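Local atomic coordinates of extracellular invertase (Aspergillus kawachii, PDB entry 5XH8), a protein that acts as a beta-fructofuranosidase, probably cleaving sucrose and transferring its fructosyl unit to build fructooligosaccharides such as 1-kestose. Residues N251-D256 against D340-Y345; L44-P49 against S146-L151; F432-R437 against I575-N580; G90-V95 against T135-V140. All coordinates share one frame; numbering follows the deposited sequence.

Interaction 1. Residues N251-D256 against D340-Y345; sequences NVFSLD and DRFISY
F253 and F342 face each other from strands 251-255 and 341-345, whose segment axes come within 8.3 Å and run at 137° to one another, too far apart and too skewed for backbone pairing. Two phenyl rings bridge the interval. They stack face to face with a small offset, centroids 3.8 Å apart and planes only 12° from parallel. F253 CG sits over the middle of the F342 ring, while F342 CE2 lies over the middle of the F253 ring. The closest atoms of the stack, F253 CD1 and F342 CZ, are 3.4 Å apart. F253 CB shares the same face of F342 in a CH-pi contact, 3.9 Å from the ring centroid. With CG anti to the backbone N (chi1 -171°), the F342 ring is carried over F253. L255 flanks the stack: its CD2 methyl touches F342 CB at 4.1 Å, and its CG lies in the plane of the F253 ring, at the edge. The amide end of N251 stands at the edge of F342, near the ring plane. The contact is thus buried and mainly apolar, held by dispersion and by the close match of two flat surfaces. Strand 250-255 is paired with strand 265-274, where F267 and T269 also touch F253. Strand 341-348 instead lies between strands 318-326 and 366-385. The stack therefore joins two different sheets of the beta-propeller. L376 of strand 366-385 packs on F253, and Y173 of strand 166-176 touches both N251 and F342.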
loop_
_atom_site.group_PDB
_atom_site.type_symbol
_atom_site.label_atom_id
_atom_site.label_comp_id
_atom_site.label_asym_id
_atom_site.label_seq_id
_atom_site.Cartn_x
_atom_site.Cartn_y
_atom_site.Cartn_z
ATOM N N ASN A 251 -24.132 0.255 3.144
ATOM C CA ASN A 251 -24.372 -0.187 4.517
ATOM C C ASN A 251 -25.066 -1.556 4.447
ATOM O O ASN A 251 -25.885 -1.767 3.571
ATOM C CB ASN A 251 -25.359 0.723 5.227
ATOM C CG ASN A 251 -24.870 2.148 5.405
ATOM O OD1 ASN A 251 -24.067 2.700 4.645
ATOM N ND2 ASN A 251 -25.408 2.749 6.386
ATOM N N VAL A 252 -24.822 -2.418 5.433
ATOM C CA VAL A 252 -25.478 -3.728 5.548
ATOM C C VAL A 252 -25.969 -3.888 6.989
ATOM O O VAL A 252 -25.256 -3.575 7.960
ATOM C CB VAL A 252 -24.518 -4.886 5.189
ATOM C CG1 VAL A 252 -25.224 -6.235 5.284
ATOM C CG2 VAL A 252 -23.987 -4.704 3.782
ATOM N N PHE A 253 -27.213 -4.343 7.115
ATOM C CA PHE A 253 -27.884 -4.460 8.415
ATOM C C PHE A 253 -29.082 -5.391 8.263
ATOM O O PHE A 253 -29.404 -5.856 7.160
ATOM C CB PHE A 253 -28.330 -3.073 8.927
ATOM C CG PHE A 253 -29.110 -2.285 7.917
ATOM C CD1 PHE A 253 -28.459 -1.578 6.903
ATOM C CD2 PHE A 253 -30.507 -2.280 7.948
ATOM C CE1 PHE A 253 -29.182 -0.877 5.950
ATOM C CE2 PHE A 253 -31.228 -1.568 7.007
ATOM C CZ PHE A 253 -30.573 -0.866 6.008
ATOM N N SER A 254 -29.709 -5.700 9.381
ATOM C CA SER A 254 -30.776 -6.664 9.389
ATOM C C SER A 254 -31.865 -6.201 10.355
ATOM O O SER A 254 -31.582 -5.706 11.454
ATOM C CB SER A 254 -30.229 -8.080 9.725
ATOM O OG SER A 254 -29.569 -8.107 10.987
ATOM N N LEU A 255 -33.106 -6.388 9.920
ATOM C CA LEU A 255 -34.277 -5.789 10.559
ATOM C C LEU A 255 -35.411 -6.799 10.861
ATOM O O LEU A 255 -35.557 -7.814 10.173
ATOM C CB LEU A 255 -34.865 -4.723 9.609
ATOM C CG LEU A 255 -33.946 -3.580 9.159
ATOM C CD1 LEU A 255 -34.669 -2.671 8.151
ATOM C CD2 LEU A 255 -33.428 -2.820 10.363
ATOM N N ASP A 256 -36.208 -6.472 11.872
ATOM C CA ASP A 256 -37.554 -7.034 12.018
ATOM C C ASP A 256 -38.576 -5.889 12.030
ATOM O O ASP A 256 -38.258 -4.747 11.632
ATOM C CB ASP A 256 -37.625 -7.946 13.258
ATOM C CG ASP A 256 -37.400 -7.220 14.560
ATOM O OD1 ASP A 256 -37.427 -5.958 14.661
ATOM O OD2 ASP A 256 -37.169 -7.938 15.537
ATOM N N ASP A 340 -33.612 -2.259 20.111
ATOM C CA ASP A 340 -32.463 -2.083 19.191
ATOM C C ASP A 340 -32.974 -1.452 17.897
ATOM O O ASP A 340 -34.037 -1.823 17.379
ATOM C CB ASP A 340 -31.803 -3.407 18.836
ATOM C CG ASP A 340 -31.147 -4.113 20.014
ATOM O OD1 ASP A 340 -30.740 -3.508 21.023
ATOM O OD2 ASP A 340 -30.998 -5.336 19.866
ATOM N N ARG A 341 -32.236 -0.473 17.384
ATOM C CA ARG A 341 -32.650 0.250 16.172
ATOM C C ARG A 341 -31.509 0.296 15.188
ATOM O O ARG A 341 -30.378 0.024 15.555
ATOM C CB ARG A 341 -33.078 1.666 16.540
ATOM C CG ARG A 341 -34.413 1.711 17.266
ATOM C CD ARG A 341 -34.796 3.111 17.619
ATOM N NE ARG A 341 -34.033 3.640 18.742
ATOM C CZ ARG A 341 -34.131 4.892 19.193
ATOM N NH1 ARG A 341 -34.935 5.767 18.598
ATOM N NH2 ARG A 341 -33.422 5.271 20.242
ATOM N N PHE A 342 -31.838 0.593 13.934
ATOM C CA PHE A 342 -30.885 0.999 12.932
ATOM C C PHE A 342 -31.237 2.433 12.507
ATOM O O PHE A 342 -32.272 2.668 11.868
ATOM C CB PHE A 342 -30.895 0.071 11.722
ATOM C CG PHE A 342 -29.770 0.354 10.760
ATOM C CD1 PHE A 342 -28.504 -0.171 10.985
ATOM C CD2 PHE A 342 -29.969 1.171 9.652
ATOM C CE1 PHE A 342 -27.462 0.109 10.120
ATOM C CE2 PHE A 342 -28.932 1.456 8.785
ATOM C CZ PHE A 342 -27.676 0.937 9.025
ATOM N N ILE A 343 -30.372 3.379 12.887
ATOM C CA ILE A 343 -30.589 4.799 12.631
ATOM C C ILE A 343 -29.735 5.183 11.430
ATOM O O ILE A 343 -28.515 4.954 11.446
ATOM C CB ILE A 343 -30.182 5.631 13.858
ATOM C CG1 ILE A 343 -30.875 5.118 15.142
ATOM C CG2 ILE A 343 -30.405 7.132 13.605
ATOM C CD1 ILE A 343 -32.396 5.060 15.082
ATOM N N SER A 344 -30.366 5.737 10.393
ATOM C CA SER A 344 -29.695 6.217 9.186
ATOM C C SER A 344 -29.823 7.745 9.013
ATOM O O SER A 344 -30.932 8.317 9.129
ATOM C CB SER A 344 -30.307 5.557 7.957
ATOM O OG SER A 344 -29.527 5.825 6.813
ATOM N N TYR A 345 -28.679 8.387 8.761
ATOM C CA TYR A 345 -28.595 9.786 8.356
ATOM C C TYR A 345 -28.269 9.851 6.882
ATOM O O TYR A 345 -27.193 9.425 6.438
ATOM C CB TYR A 345 -27.500 10.536 9.131
ATOM C CG TYR A 345 -27.746 10.683 10.599
ATOM C CD1 TYR A 345 -27.425 9.650 11.485
ATOM C CD2 TYR A 345 -28.275 11.851 11.123
ATOM C CE1 TYR A 345 -27.658 9.773 12.844
ATOM C CE2 TYR A 345 -28.500 11.999 12.475
ATOM C CZ TYR A 345 -28.198 10.956 13.340
ATOM O OH TYR A 345 -28.419 11.081 14.686
#

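Interaction 2. Residues L44-P49 against S146-L151; sequences LHYTDP and SNFTKL
Two residues beyond F148, whose ring meets L44 and Y46, the ammonium atom K150 NZ is gripped by two groups: D93 OD1, in a salt bridge, and the carbonyl oxygen of V87. The F148 side chain makes a mainly apolar junction. The L44 methyl CD1 lies over one face of its ring, displaced toward the rim, with F148 CE1 the closest atom at 4.1 Å. Y46 approaches from the opposite direction and meets the edge. Y46 CE1 lies near the plane of the F148 ring, 3.8 Å from F148 CZ, although F148 CZ stands obliquely to the Y46 ring. One flat ring is thus bounded by a methyl above and an aromatic carbon at its end. With CG between its backbone N and carbonyl carbon (chi1 70°), the Y46 ring is directed at F148; it is also stacked on H55, and P111 touches it. A139 of strand 134-140 packs on F148. Y46 pairs with H55 within its own sheet, while L44 bonds to G100 of strand 96-103, the opposite outermost strand of the sheet that carries strand 149-150. The contact thus ties two sheets of the propeller together. No polar bond is made between L44, Y46 and F148, so dispersion probably dominates, and shape, the H55 stack and the surrounding backbone bonds probably fix their mutual rotation.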
loop_
_atom_site.group_PDB
_atom_site.type_symbol
_atom_site.label_atom_id
_atom_site.label_comp_id
_atom_site.label_asym_id
_atom_site.label_seq_id
_atom_site.Cartn_x
_atom_site.Cartn_y
_atom_site.Cartn_z
ATOM N N LEU A 44 -18.678 7.100 10.267
ATOM C CA LEU A 44 -18.003 7.016 11.563
ATOM C C LEU A 44 -18.936 6.827 12.781
ATOM O O LEU A 44 -18.429 6.687 13.901
ATOM C CB LEU A 44 -17.056 8.237 11.751
ATOM C CG LEU A 44 -16.235 8.436 13.038
ATOM C CD1 LEU A 44 -14.827 8.933 12.751
ATOM C CD2 LEU A 44 -16.929 9.375 14.001
ATOM N N HIS A 45 -20.254 6.727 12.577
ATOM C CA HIS A 45 -21.201 6.679 13.697
ATOM C C HIS A 45 -20.916 5.484 14.631
ATOM O O HIS A 45 -20.570 4.402 14.156
ATOM C CB HIS A 45 -22.663 6.490 13.255
ATOM C CG HIS A 45 -23.142 7.374 12.152
ATOM N ND1 HIS A 45 -22.819 8.713 12.060
ATOM C CD2 HIS A 45 -24.010 7.130 11.145
ATOM C CE1 HIS A 45 -23.410 9.241 11.006
ATOM N NE2 HIS A 45 -24.158 8.303 10.445
ATOM N N TYR A 46 -21.084 5.662 15.933
ATOM C CA TYR A 46 -20.995 4.528 16.853
ATOM C C TYR A 46 -21.583 4.834 18.202
ATOM O O TYR A 46 -21.536 5.976 18.664
ATOM C CB TYR A 46 -19.543 4.051 17.036
ATOM C CG TYR A 46 -18.620 4.989 17.798
ATOM C CD1 TYR A 46 -18.052 6.112 17.186
ATOM C CD2 TYR A 46 -18.289 4.745 19.147
ATOM C CE1 TYR A 46 -17.181 6.953 17.878
ATOM C CE2 TYR A 46 -17.419 5.580 19.839
ATOM C CZ TYR A 46 -16.864 6.690 19.205
ATOM O OH TYR A 46 -15.999 7.535 19.905
ATOM N N THR A 47 -22.121 3.800 18.835
ATOM C CA THR A 47 -22.473 3.863 20.237
ATOM C C THR A 47 -21.247 3.487 21.041
ATOM O O THR A 47 -20.708 2.401 20.877
ATOM C CB THR A 47 -23.613 2.895 20.589
ATOM O OG1 THR A 47 -24.718 3.114 19.705
ATOM C CG2 THR A 47 -24.061 3.092 22.014
ATOM N N ASP A 48 -20.806 4.393 21.890
ATOM C CA ASP A 48 -19.702 4.157 22.797
ATOM C C ASP A 48 -20.180 3.201 23.928
ATOM O O ASP A 48 -20.978 3.618 24.768
ATOM C CB ASP A 48 -19.245 5.495 23.373
ATOM C CG ASP A 48 -18.074 5.360 24.345
ATOM O OD1 ASP A 48 -17.921 4.273 24.966
ATOM O OD2 ASP A 48 -17.292 6.342 24.449
ATOM N N PRO A 49 -19.687 1.941 23.959
ATOM C CA PRO A 49 -20.216 0.998 24.968
ATOM C C PRO A 49 -20.017 1.445 26.420
ATOM O O PRO A 49 -20.876 1.178 27.243
ATOM C CB PRO A 49 -19.474 -0.312 24.678
ATOM C CG PRO A 49 -18.261 0.080 23.919
ATOM C CD PRO A 49 -18.597 1.336 23.166
ATOM N N SER A 146 -12.937 12.259 20.337
ATOM C CA SER A 146 -12.494 13.548 19.821
ATOM C C SER A 146 -11.351 13.450 18.813
ATOM O O SER A 146 -11.254 14.302 17.926
ATOM C CB SER A 146 -12.115 14.480 20.962
ATOM O OG SER A 146 -13.286 14.892 21.648
ATOM N N ASN A 147 -10.495 12.445 18.951
ATOM C CA ASN A 147 -9.389 12.211 18.016
ATOM C C ASN A 147 -9.278 10.729 17.729
ATOM O O ASN A 147 -9.228 9.925 18.643
ATOM C CB ASN A 147 -8.052 12.701 18.581
ATOM C CG ASN A 147 -8.022 14.189 18.749
ATOM O OD1 ASN A 147 -7.763 14.897 17.801
ATOM N ND2 ASN A 147 -8.342 14.682 19.951
ATOM N N PHE A 148 -9.258 10.382 16.450
ATOM C CA PHE A 148 -8.919 9.049 16.023
ATOM C C PHE A 148 -7.452 9.045 15.567
ATOM O O PHE A 148 -7.123 9.590 14.541
ATOM C CB PHE A 148 -9.890 8.571 14.938
ATOM C CG PHE A 148 -11.180 8.058 15.509
ATOM C CD1 PHE A 148 -12.163 8.949 15.949
ATOM C CD2 PHE A 148 -11.378 6.702 15.691
ATOM C CE1 PHE A 148 -13.336 8.486 16.529
ATOM C CE2 PHE A 148 -12.548 6.226 16.254
ATOM C CZ PHE A 148 -13.535 7.122 16.671
ATOM N N THR A 149 -6.593 8.446 16.386
ATOM C CA THR A 149 -5.172 8.354 16.129
ATOM C C THR A 149 -4.912 7.249 15.129
ATOM O O THR A 149 -5.245 6.080 15.363
ATOM C CB THR A 149 -4.413 8.001 17.417
ATOM O OG1 THR A 149 -4.912 8.817 18.473
ATOM C CG2 THR A 149 -2.885 8.219 17.241
ATOM N N LYS A 150 -4.260 7.602 14.038
ATOM C CA LYS A 150 -3.933 6.612 13.022
ATOM C C LYS A 150 -2.943 5.610 13.578
ATOM O O LYS A 150 -1.976 5.998 14.207
ATOM C CB LYS A 150 -3.349 7.289 11.798
ATOM C CG LYS A 150 -4.337 8.254 11.143
ATOM C CD LYS A 150 -3.619 9.183 10.184
ATOM C CE LYS A 150 -4.529 10.285 9.685
ATOM N NZ LYS A 150 -3.810 11.136 8.702
ATOM N N LEU A 151 -3.193 4.324 13.368
ATOM C CA LEU A 151 -2.189 3.326 13.713
ATOM C C LEU A 151 -0.951 3.579 12.850
ATOM O O LEU A 151 -1.067 3.897 11.649
ATOM C CB LEU A 151 -2.699 1.892 13.472
ATOM C CG LEU A 151 -3.863 1.373 14.308
ATOM C CD1 LEU A 151 -3.908 -0.141 14.166
ATOM C CD2 LEU A 151 -3.766 1.777 15.783
#

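Interaction 3. Residues F432-R437 against I575-N580; sequences FTESGR and ISFFHN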
loop_
_atom_site.group_PDB
_atom_site.type_symbol
_atom_site.label_atom_id
_atom_site.label_comp_id
_atom_site.label_asym_id
_atom_site.label_seq_id
_atom_site.Cartn_x
_atom_site.Cartn_y
_atom_site.Cartn_z
ATOM N N PHE A 432 -51.472 23.863 16.444
ATOM C CA PHE A 432 -52.857 24.214 16.120
ATOM C C PHE A 432 -53.342 23.342 14.972
ATOM O O PHE A 432 -52.535 22.695 14.290
ATOM C CB PHE A 432 -53.016 25.721 15.802
ATOM C CG PHE A 432 -52.244 26.185 14.592
ATOM C CD1 PHE A 432 -52.815 26.121 13.317
ATOM C CD2 PHE A 432 -50.948 26.694 14.724
ATOM C CE1 PHE A 432 -52.115 26.547 12.204
ATOM C CE2 PHE A 432 -50.240 27.117 13.605
ATOM C CZ PHE A 432 -50.826 27.043 12.350
ATOM N N THR A 433 -54.661 23.319 14.775
ATOM C CA THR A 433 -55.274 22.493 13.737
ATOM C C THR A 433 -56.076 23.353 12.777
ATOM O O THR A 433 -56.591 24.390 13.152
ATOM C CB THR A 433 -56.190 21.400 14.337
ATOM O OG1 THR A 433 -57.217 22.019 15.123
ATOM C CG2 THR A 433 -55.397 20.402 15.226
ATOM N N GLU A 434 -56.151 22.907 11.530
ATOM C CA GLU A 434 -56.941 23.514 10.490
ATOM C C GLU A 434 -58.005 22.479 10.132
ATOM O O GLU A 434 -57.695 21.291 10.024
ATOM C CB GLU A 434 -56.056 23.817 9.291
ATOM C CG GLU A 434 -56.771 24.295 8.036
ATOM C CD GLU A 434 -57.298 25.717 8.118
ATOM O OE1 GLU A 434 -56.819 26.545 8.929
ATOM O OE2 GLU A 434 -58.192 26.028 7.317
ATOM N N SER A 435 -59.246 22.929 9.942
ATOM C CA SER A 435 -60.381 22.017 9.729
ATOM C C SER A 435 -60.270 21.225 8.458
ATOM O O SER A 435 -59.894 21.758 7.419
ATOM C CB SER A 435 -61.709 22.794 9.682
ATOM O OG SER A 435 -62.017 23.302 10.961
ATOM N N GLY A 436 -60.656 19.957 8.535
ATOM C CA GLY A 436 -60.770 19.115 7.352
ATOM C C GLY A 436 -61.770 19.676 6.363
ATOM O O GLY A 436 -62.589 20.511 6.712
ATOM N N ARG A 437 -61.680 19.237 5.117
ATOM C CA ARG A 437 -62.584 19.700 4.070
ATOM C C ARG A 437 -62.421 18.866 2.838
ATOM O O ARG A 437 -61.415 18.181 2.672
ATOM C CB ARG A 437 -62.285 21.144 3.691
ATOM C CG ARG A 437 -60.916 21.334 3.061
ATOM C CD ARG A 437 -60.458 22.753 3.218
ATOM N NE ARG A 437 -61.391 23.640 2.565
ATOM C CZ ARG A 437 -61.789 24.823 3.017
ATOM N NH1 ARG A 437 -61.353 25.324 4.169
ATOM N NH2 ARG A 437 -62.665 25.506 2.296
ATOM N N ILE A 575 -49.753 28.929 4.320
ATOM C CA ILE A 575 -50.072 27.583 3.879
ATOM C C ILE A 575 -51.497 27.539 3.337
ATOM O O ILE A 575 -52.387 28.125 3.929
ATOM C CB ILE A 575 -49.933 26.583 5.043
ATOM C CG1 ILE A 575 -48.466 26.509 5.500
ATOM C CG2 ILE A 575 -50.444 25.201 4.629
ATOM C CD1 ILE A 575 -48.251 25.645 6.728
ATOM N N SER A 576 -51.702 26.823 2.237
ATOM C CA SER A 576 -53.024 26.653 1.646
ATOM C C SER A 576 -53.237 25.222 1.199
ATOM O O SER A 576 -52.270 24.552 0.802
ATOM C CB SER A 576 -53.164 27.559 0.432
ATOM O OG SER A 576 -53.006 28.896 0.833
ATOM N N PHE A 577 -54.499 24.772 1.230
ATOM C CA PHE A 577 -54.906 23.548 0.522
ATOM C C PHE A 577 -54.707 23.813 -0.956
ATOM O O PHE A 577 -54.824 24.955 -1.408
ATOM C CB PHE A 577 -56.385 23.186 0.757
ATOM C CG PHE A 577 -56.730 22.931 2.196
ATOM C CD1 PHE A 577 -56.566 21.673 2.743
ATOM C CD2 PHE A 577 -57.210 23.953 3.004
ATOM C CE1 PHE A 577 -56.863 21.440 4.078
ATOM C CE2 PHE A 577 -57.511 23.727 4.336
ATOM C CZ PHE A 577 -57.337 22.467 4.877
ATOM N N PHE A 578 -54.377 22.773 -1.703
ATOM C CA PHE A 578 -54.240 22.881 -3.144
ATOM C C PHE A 578 -54.886 21.663 -3.782
ATOM O O PHE A 578 -54.718 20.545 -3.298
ATOM C CB PHE A 578 -52.769 22.954 -3.563
ATOM C CG PHE A 578 -52.537 22.569 -4.997
ATOM C CD1 PHE A 578 -52.830 23.459 -6.023
ATOM C CD2 PHE A 578 -52.073 21.305 -5.326
ATOM C CE1 PHE A 578 -52.632 23.104 -7.349
ATOM C CE2 PHE A 578 -51.871 20.942 -6.651
ATOM C CZ PHE A 578 -52.147 21.844 -7.667
ATOM N N HIS A 579 -55.610 21.894 -4.874
ATOM C CA HIS A 579 -56.296 20.834 -5.625
ATOM C C HIS A 579 -56.546 21.364 -7.037
ATOM O O HIS A 579 -56.969 22.519 -7.192
ATOM C CB HIS A 579 -57.589 20.443 -4.899
ATOM C CG HIS A 579 -58.457 19.497 -5.669
ATOM N ND1 HIS A 579 -58.003 18.287 -6.143
ATOM C CD2 HIS A 579 -59.756 19.586 -6.044
ATOM C CE1 HIS A 579 -58.980 17.674 -6.785
ATOM N NE2 HIS A 579 -60.056 18.440 -6.737
ATOM N N ASN A 580 -56.246 20.563 -8.065
ATOM C CA ASN A 580 -56.295 21.064 -9.460
ATOM C C ASN A 580 -57.688 20.953 -10.116
ATOM O O ASN A 580 -57.838 21.231 -11.299
ATOM C CB ASN A 580 -55.240 20.388 -10.339
ATOM C CG ASN A 580 -55.540 18.934 -10.611
ATOM O OD1 ASN A 580 -56.269 18.284 -9.857
ATOM N ND2 ASN A 580 -54.940 18.396 -11.661
#
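The methylene R437 CD rests on one face of the F577 ring. It lies 3.4 Å from the ring centroid and 17° off the normal, a close CH-pi contact. CD does the covering, and the bend at chi3 (-60°) sets the direction in which the guanidinium leaves it. That group stands obliquely to the ring, its plane turned 46°. E434 comes obliquely from another side, its CG 3.7 Å from F577 CZ, and its OE2 lies at the ring edge, near the plane. The backbone oxygen S435 O is also 3.7 Å from F577 CZ, again obliquely. One step outward, the backbone N of K448 is hydrogen-bonded to E434 OE1 and steadies the carboxylate, while F587 meets F577 edge-to-face and V590 and L439 pack on it. Strand 430-439 pairs with 585-594, and strand 574-580 belongs to the other sheet, so F577 packs between the two sheets of the C-terminal beta-sandwich. A carboxylate oxygen beside the ring rim and an arginine methylene above its face both suit the polarity of an aromatic ring, and would probably add a mild electrostatic term to the dispersion.

Interaction 4. Residues G90-V95 against T135-V140; sequences GINDPV and TQSLAV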
loop_
_atom_site.group_PDB
_atom_site.type_symbol
_atom_site.label_atom_id
_atom_site.label_comp_id
_atom_site.label_asym_id
_atom_site.label_seq_id
_atom_site.Cartn_x
_atom_site.Cartn_y
_atom_site.Cartn_z
ATOM N N GLY A 90 -1.261 11.990 6.526
ATOM C CA GLY A 90 -0.429 10.886 7.043
ATOM C C GLY A 90 0.316 10.163 5.935
ATOM O O GLY A 90 0.182 10.481 4.747
ATOM N N ILE A 91 1.039 9.129 6.334
ATOM C CA ILE A 91 1.762 8.281 5.418
ATOM C C ILE A 91 0.790 7.527 4.473
ATOM O O ILE A 91 1.054 7.386 3.252
ATOM C CB ILE A 91 2.640 7.281 6.195
ATOM C CG1 ILE A 91 3.714 8.019 7.041
ATOM C CG2 ILE A 91 3.264 6.254 5.268
ATOM C CD1 ILE A 91 4.848 8.626 6.256
ATOM N N ASN A 92 -0.311 7.038 5.031
ATOM C CA ASN A 92 -1.267 6.223 4.243
ATOM C C ASN A 92 -2.281 7.059 3.503
ATOM O O ASN A 92 -2.846 6.593 2.498
ATOM C CB ASN A 92 -2.016 5.247 5.119
ATOM C CG ASN A 92 -1.101 4.307 5.903
ATOM O OD1 ASN A 92 0.086 4.106 5.578
ATOM N ND2 ASN A 92 -1.679 3.700 6.938
ATOM N N ASP A 93 -2.540 8.268 4.010
ATOM C CA ASP A 93 -3.592 9.147 3.471
ATOM C C ASP A 93 -3.057 10.563 3.189
ATOM O O ASP A 93 -3.610 11.546 3.678
ATOM C CB ASP A 93 -4.805 9.187 4.416
ATOM C CG ASP A 93 -4.447 9.517 5.862
ATOM O OD1 ASP A 93 -3.291 9.877 6.159
ATOM O OD2 ASP A 93 -5.357 9.404 6.710
ATOM N N PRO A 94 -1.965 10.670 2.406
ATOM C CA PRO A 94 -1.365 11.996 2.200
ATOM C C PRO A 94 -2.292 12.956 1.448
ATOM O O PRO A 94 -2.179 14.158 1.634
ATOM C CB PRO A 94 -0.092 11.683 1.373
ATOM C CG PRO A 94 -0.451 10.403 0.629
ATOM C CD PRO A 94 -1.294 9.626 1.615
ATOM N N VAL A 95 -3.238 12.437 0.645
ATOM C CA VAL A 95 -4.083 13.290 -0.191
ATOM C C VAL A 95 -5.463 13.510 0.436
ATOM O O VAL A 95 -5.933 14.637 0.462
ATOM C CB VAL A 95 -4.162 12.726 -1.631
ATOM C CG1 VAL A 95 -5.216 13.438 -2.463
ATOM C CG2 VAL A 95 -2.791 12.842 -2.284
ATOM N N THR A 135 -6.820 2.876 -0.216
ATOM C CA THR A 135 -6.490 1.776 0.682
ATOM C C THR A 135 -7.398 1.899 1.899
ATOM O O THR A 135 -8.088 2.912 2.081
ATOM C CB THR A 135 -5.018 1.806 1.095
ATOM O OG1 THR A 135 -4.712 3.038 1.749
ATOM C CG2 THR A 135 -4.100 1.681 -0.122
ATOM N N GLN A 136 -7.444 0.855 2.714
ATOM C CA GLN A 136 -8.244 0.903 3.941
ATOM C C GLN A 136 -7.300 0.793 5.135
ATOM O O GLN A 136 -6.503 -0.168 5.215
ATOM C CB GLN A 136 -9.334 -0.175 3.964
ATOM C CG GLN A 136 -9.905 -0.548 2.596
ATOM C CD GLN A 136 -10.521 0.627 1.866
ATOM O OE1 GLN A 136 -11.119 1.522 2.475
ATOM N NE2 GLN A 136 -10.393 0.622 0.543
ATOM N N SER A 137 -7.390 1.777 6.040
ATOM C CA SER A 137 -6.474 1.943 7.163
ATOM C C SER A 137 -7.232 1.986 8.462
ATOM O O SER A 137 -8.457 2.218 8.473
ATOM C CB SER A 137 -5.645 3.222 6.993
ATOM O OG SER A 137 -4.749 3.090 5.896
ATOM N N LEU A 138 -6.500 1.780 9.557
ATOM C CA LEU A 138 -7.064 1.799 10.913
ATOM C C LEU A 138 -6.615 2.999 11.725
ATOM O O LEU A 138 -5.468 3.454 11.619
ATOM C CB LEU A 138 -6.656 0.546 11.704
ATOM C CG LEU A 138 -7.208 -0.803 11.225
ATOM C CD1 LEU A 138 -6.618 -1.898 12.116
ATOM C CD2 LEU A 138 -8.723 -0.857 11.255
ATOM N N ALA A 139 -7.556 3.499 12.527
ATOM C CA ALA A 139 -7.293 4.465 13.558
ATOM C C ALA A 139 -8.122 4.096 14.793
ATOM O O ALA A 139 -9.147 3.410 14.709
ATOM C CB ALA A 139 -7.627 5.874 13.097
ATOM N N VAL A 140 -7.646 4.559 15.933
ATOM C CA VAL A 140 -8.271 4.278 17.218
ATOM C C VAL A 140 -8.419 5.557 18.022
ATOM O O VAL A 140 -7.510 6.369 18.044
ATOM C CB VAL A 140 -7.387 3.297 18.023
ATOM C CG1 VAL A 140 -7.926 3.146 19.420
ATOM C CG2 VAL A 140 -7.376 1.949 17.321
HETATM O O HOH W 1 -2.235 3.926 1.981
#
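The N92 amide and the S137 hydroxyl turn toward each other across the gap between loop 90-95 and strand 135-140. N92 ND2 lies 3.3 Å from S137 OG, but its N-H is poorly aimed (128°) and the bond is weak. N92 CB is 3.6 Å from S137 OG, which therefore lies alongside the root of the amide as well as near its end. Each group has a further partner: Q153 O accepts from N92 ND2, and S117 OG is bonded to S137 OG. T135, two residues back on the same face of the strand, holds its OG1 between its backbone N and carbonyl carbon (chi1 59°), where it too is bonded to S117 OG. Its OG1 stops 4.1 Å short of the backbone oxygen N92 O, and a water fills the interval. That water donates to N92 O at 2.8 Å and is hydrogen-bonded to T135 OG1 at 2.6 Å. Strand 134-140 is the third of four in an antiparallel sheet with up-and-down order, the meander of a propeller blade, and loop 90-95 leads into the outermost strand 96-103 of that blade. Within the loop, D93 OD1 folds back to the backbone N of G90 through a weak bond of 3.0 Å, and Y115 OH is hydrogen-bonded to D93 OD2. A glycerol, probably from the crystallisation liquor, is hydrogen-bonded to the backbone N atoms of I91 and N92. The other end of the amide, N92 OD1, is hydrogen-bonded to Y120 OH of the second subunit, whose I91 packs against P94.

Interactions 1 and 2 are buried apolar contacts between sheets of the propeller, and they touch where the Y345 and H45 rings meet. Interaction 1 lies nearest the centre of the chain and relies on nearly parallel rings; interaction 2, about 19 Å away between centres, uses a methyl and a ring edge. Interaction 4 shares a sheet with interaction 2 through neighbouring strands 134-140 and 149-150; it is also buried, but polar and water-bridged, at the interface with the second subunit. Interaction 3 belongs to the other domain, about 54 Å from interaction 4 between centres. It is only partly buried, and there charged residues meet a ring largely through their aliphatic portions.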